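Side-chain contact in citrate synthase (Mycobacterium tuberculosis, PDB 4TVM), which catalyses the condensation of oxaloacetate with acetyl-CoA and water to give citrate and free CoA, a step of the Krebs cycle: residues A[119-124]-A[185-190]. Residues are numbered along the deposited sequence; the frame is centred on the assembly and turned at random.
Sequences DLKRFF and QPFLYP
The ring of Phe187 drives its edge toward the face of Phe124 in a T-shaped stack, with centroids 5.4 Å apart and planes at 90°. The foremost atom of that edge, CZ of Phe187, reaches CB of Phe124 at 3.6 Å, and this methylene lies close to the Phe187 plane. Farther back along the same edge, CG of Lys121 comes within 4.1 Å of CD2 of Phe187, while Tyr177 of helix 159-182 stacks on the Phe187 ring. Phenylalanine suits both places: Phe187 is a flat apolar ring that reaches from the loop to the buried Phe124 and can offer its edge to that ring, and Phe124 packs also on Val136, Val140 and Ile174.

Lys121 extends past Phe187 in the opposite direction. With CG anti to the backbone N (chi1 -163°), its chain stays nearly straight as far as CE, 4.1 Å from CB of Phe187, and then bends at the last torsion. The ammonium NZ donates a hydrogen bond to OH of Tyr189, 3.1 Å away, and the two side chains cross at about a right angle. Glu118 also hydrogen-bonds this hydroxyl. A long amphipathic lysine fits here, its methylenes lying beside an aromatic ring and its charge reaching the phenol of a partly exposed tyrosine.

Away from the oxaloacetate pocket, the contact joins the loop between helices 159-182 and 196-205 to residues 119-124, which include most of the short helix 118-122, beside the place where Phe123 meets Phe123 and Phe127 of the second subunit, in the largely helical citrate synthase fold.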
ATOM      1  N   ASP A 119     -11.939  -2.660 -23.522  1.00 44.65           N
ATOM      2  CA  ASP A 119     -11.512  -1.314 -23.127  1.00 42.72           C
ATOM      3  C   ASP A 119     -10.309  -1.322 -22.188  1.00 41.17           C
ATOM      4  O   ASP A 119      -9.422  -0.465 -22.282  1.00 36.13           O
ATOM      5  CB  ASP A 119     -12.639  -0.548 -22.475  1.00 45.00           C
ATOM      6  CG  ASP A 119     -13.696  -0.107 -23.447  1.00 45.44           C
ATOM      7  OD1 ASP A 119     -13.624  -0.418 -24.652  1.00 49.94           O
ATOM      8  OD2 ASP A 119     -14.633   0.562 -22.975  1.00 51.84           O
ATOM      9  N   LEU A 120     -10.280  -2.291 -21.282  1.00 42.65           N
ATOM     10  CA  LEU A 120      -9.137  -2.458 -20.384  1.00 39.33           C
ATOM     11  C   LEU A 120      -7.947  -2.941 -21.139  1.00 35.03           C
ATOM     12  O   LEU A 120      -6.822  -2.568 -20.839  1.00 42.82           O
ATOM     13  CB  LEU A 120      -9.427  -3.404 -19.230  1.00 39.17           C
ATOM     14  CG  LEU A 120      -8.247  -3.460 -18.255  1.00 41.50           C
ATOM     15  CD1 LEU A 120      -8.056  -2.119 -17.586  1.00 41.58           C
ATOM     16  CD2 LEU A 120      -8.399  -4.561 -17.216  1.00 43.99           C
ATOM     17  N   LYS A 121      -8.180  -3.735 -22.155  1.00 35.56           N
ATOM     18  CA  LYS A 121      -7.109  -4.058 -23.115  1.00 34.58           C
ATOM     19  C   LYS A 121      -6.589  -2.828 -23.811  1.00 33.96           C
ATOM     20  O   LYS A 121      -5.397  -2.595 -23.819  1.00 34.14           O
ATOM     21  CB  LYS A 121      -7.628  -5.020 -24.161  1.00 37.15           C
ATOM     22  CG  LYS A 121      -6.552  -5.738 -24.935  1.00 39.51           C
ATOM     23  CD  LYS A 121      -7.103  -6.273 -26.239  1.00 42.13           C
ATOM     24  CE  LYS A 121      -6.072  -7.094 -26.991  1.00 42.16           C
ATOM     25  NZ  LYS A 121      -6.029  -6.712 -28.416  1.00 41.76           N
ATOM     26  N   ARG A 122      -7.503  -2.030 -24.381  1.00 37.00           N
ATOM     27  CA  ARG A 122      -7.154  -0.799 -25.094  1.00 35.84           C
ATOM     28  C   ARG A 122      -6.398   0.221 -24.234  1.00 34.09           C
ATOM     29  O   ARG A 122      -5.500   0.882 -24.712  1.00 32.24           O
ATOM     30  CB  ARG A 122      -8.420  -0.145 -25.634  1.00 43.45           C
ATOM     31  CG  ARG A 122      -8.934  -0.701 -26.954  1.00 52.36           C
ATOM     32  CD  ARG A 122     -10.386  -0.283 -27.184  1.00 58.58           C
ATOM     33  NE  ARG A 122     -10.582   1.153 -26.981  1.00 64.94           N
ATOM     34  CZ  ARG A 122     -11.753   1.784 -27.094  1.00 75.67           C
ATOM     35  NH1 ARG A 122     -12.864   1.119 -27.414  1.00 77.42           N
ATOM     36  NH2 ARG A 122     -11.812   3.099 -26.895  1.00 75.34           N
ATOM     37  N   PHE A 123      -6.797   0.356 -22.973  1.00 34.43           N
ATOM     38  CA  PHE A 123      -6.141   1.211 -21.984  1.00 36.53           C
ATOM     39  C   PHE A 123      -4.625   1.057 -21.901  1.00 40.90           C
ATOM     40  O   PHE A 123      -3.942   1.983 -21.514  1.00 44.34           O
ATOM     41  CB  PHE A 123      -6.752   0.862 -20.642  1.00 39.14           C
ATOM     42  CG  PHE A 123      -6.247   1.664 -19.483  1.00 37.25           C
ATOM     43  CD1 PHE A 123      -5.170   1.216 -18.741  1.00 38.76           C
ATOM     44  CD2 PHE A 123      -6.929   2.786 -19.063  1.00 39.22           C
ATOM     45  CE1 PHE A 123      -4.735   1.910 -17.624  1.00 42.64           C
ATOM     46  CE2 PHE A 123      -6.497   3.498 -17.952  1.00 42.54           C
ATOM     47  CZ  PHE A 123      -5.400   3.051 -17.222  1.00 42.44           C
ATOM     48  N   PHE A 124      -4.092  -0.104 -22.293  1.00 43.34           N
ATOM     49  CA  PHE A 124      -2.644  -0.241 -22.480  1.00 41.38           C
ATOM     50  C   PHE A 124      -2.090   0.702 -23.540  1.00 39.16           C
ATOM     51  O   PHE A 124      -0.886   1.007 -23.554  1.00 37.03           O
ATOM     52  CB  PHE A 124      -2.264  -1.691 -22.811  1.00 39.53           C
ATOM     53  CG  PHE A 124      -2.252  -2.625 -21.595  1.00 36.97           C
ATOM     54  CD1 PHE A 124      -3.417  -3.262 -21.167  1.00 35.29           C
ATOM     55  CD2 PHE A 124      -1.081  -2.863 -20.904  1.00 34.97           C
ATOM     56  CE1 PHE A 124      -3.412  -4.118 -20.081  1.00 34.77           C
ATOM     57  CE2 PHE A 124      -1.054  -3.725 -19.830  1.00 35.17           C
ATOM     58  CZ  PHE A 124      -2.226  -4.357 -19.413  1.00 35.88           C
ATOM     59  N   GLN A 185       5.337  -5.374 -29.165  1.00 43.79           N
ATOM     60  CA  GLN A 185       4.639  -6.520 -29.739  1.00 42.66           C
ATOM     61  C   GLN A 185       3.110  -6.585 -29.600  1.00 40.04           C
ATOM     62  O   GLN A 185       2.538  -6.102 -28.625  1.00 42.19           O
ATOM     63  CB  GLN A 185       5.294  -7.791 -29.239  1.00 42.08           C
ATOM     64  CG  GLN A 185       6.767  -7.823 -29.604  1.00 43.26           C
ATOM     65  CD  GLN A 185       7.538  -8.927 -28.921  1.00 43.78           C
ATOM     66  OE1 GLN A 185       6.968  -9.905 -28.408  1.00 47.85           O
ATOM     67  NE2 GLN A 185       8.841  -8.802 -28.947  1.00 41.56           N
ATOM     68  N   PRO A 186       2.446  -7.185 -30.598  1.00 36.25           N
ATOM     69  CA  PRO A 186       1.011  -7.341 -30.529  1.00 36.01           C
ATOM     70  C   PRO A 186       0.610  -8.083 -29.303  1.00 38.97           C
ATOM     71  O   PRO A 186       1.343  -8.952 -28.834  1.00 43.04           O
ATOM     72  CB  PRO A 186       0.673  -8.216 -31.739  1.00 32.70           C
ATOM     73  CG  PRO A 186       1.843  -8.217 -32.597  1.00 32.86           C
ATOM     74  CD  PRO A 186       2.992  -7.570 -31.914  1.00 33.79           C
ATOM     75  N   PHE A 187      -0.557  -7.785 -28.784  1.00 42.60           N
ATOM     76  CA  PHE A 187      -1.058  -8.611 -27.712  1.00 42.93           C
ATOM     77  C   PHE A 187      -1.697  -9.793 -28.377  1.00 44.73           C
ATOM     78  O   PHE A 187      -2.311  -9.640 -29.408  1.00 53.54           O
ATOM     79  CB  PHE A 187      -2.107  -7.914 -26.872  1.00 37.32           C
ATOM     80  CG  PHE A 187      -1.618  -6.694 -26.131  1.00 38.71           C
ATOM     81  CD1 PHE A 187      -0.285  -6.263 -26.163  1.00 41.98           C
ATOM     82  CD2 PHE A 187      -2.505  -5.983 -25.357  1.00 37.15           C
ATOM     83  CE1 PHE A 187       0.114  -5.139 -25.436  1.00 40.89           C
ATOM     84  CE2 PHE A 187      -2.108  -4.876 -24.646  1.00 38.47           C
ATOM     85  CZ  PHE A 187      -0.798  -4.452 -24.681  1.00 37.81           C
ATOM     86  N   LEU A 188      -1.562 -10.972 -27.781  1.00 48.83           N
ATOM     87  CA  LEU A 188      -2.364 -12.148 -28.179  1.00 44.93           C
ATOM     88  C   LEU A 188      -3.551 -12.296 -27.238  1.00 42.05           C
ATOM     89  O   LEU A 188      -3.666 -11.545 -26.274  1.00 36.64           O
ATOM     90  CB  LEU A 188      -1.500 -13.423 -28.131  1.00 45.91           C
ATOM     91  CG  LEU A 188      -0.807 -13.815 -29.448  1.00 49.24           C
ATOM     92  CD1 LEU A 188      -0.200 -12.592 -30.105  1.00 47.39           C
ATOM     93  CD2 LEU A 188       0.265 -14.896 -29.258  1.00 49.24           C
ATOM     94  N   TYR A 189      -4.420 -13.281 -27.504  1.00 41.44           N
ATOM     95  CA  TYR A 189      -5.503 -13.636 -26.586  1.00 40.77           C
ATOM     96  C   TYR A 189      -5.308 -15.002 -25.945  1.00 39.57           C
ATOM     97  O   TYR A 189      -4.546 -15.778 -26.449  1.00 49.18           O
ATOM     98  CB  TYR A 189      -6.818 -13.613 -27.317  1.00 40.27           C
ATOM     99  CG  TYR A 189      -7.280 -12.224 -27.631  1.00 42.71           C
ATOM    100  CD1 TYR A 189      -8.004 -11.477 -26.694  1.00 44.41           C
ATOM    101  CD2 TYR A 189      -7.007 -11.647 -28.861  1.00 40.76           C
ATOM    102  CE1 TYR A 189      -8.440 -10.191 -26.987  1.00 39.05           C
ATOM    103  CE2 TYR A 189      -7.439 -10.387 -29.164  1.00 37.80           C
ATOM    104  CZ  TYR A 189      -8.147  -9.665 -28.226  1.00 39.20           C
ATOM    105  OH  TYR A 189      -8.575  -8.414 -28.561  1.00 38.19           O
ATOM    106  N   PRO A 190      -5.968 -15.279 -24.807  1.00 43.91           N
ATOM    107  CA  PRO A 190      -6.042 -16.633 -24.237  1.00 48.30           C
ATOM    108  C   PRO A 190      -6.472 -17.733 -25.207  1.00 49.24           C
ATOM    109  O   PRO A 190      -7.371 -17.525 -26.001  1.00 48.54           O
ATOM    110  CB  PRO A 190      -7.102 -16.491 -23.139  1.00 46.46           C
ATOM    111  CG  PRO A 190      -6.953 -15.087 -22.672  1.00 44.73           C
ATOM    112  CD  PRO A 190      -6.435 -14.270 -23.829  1.00 45.87           C
TER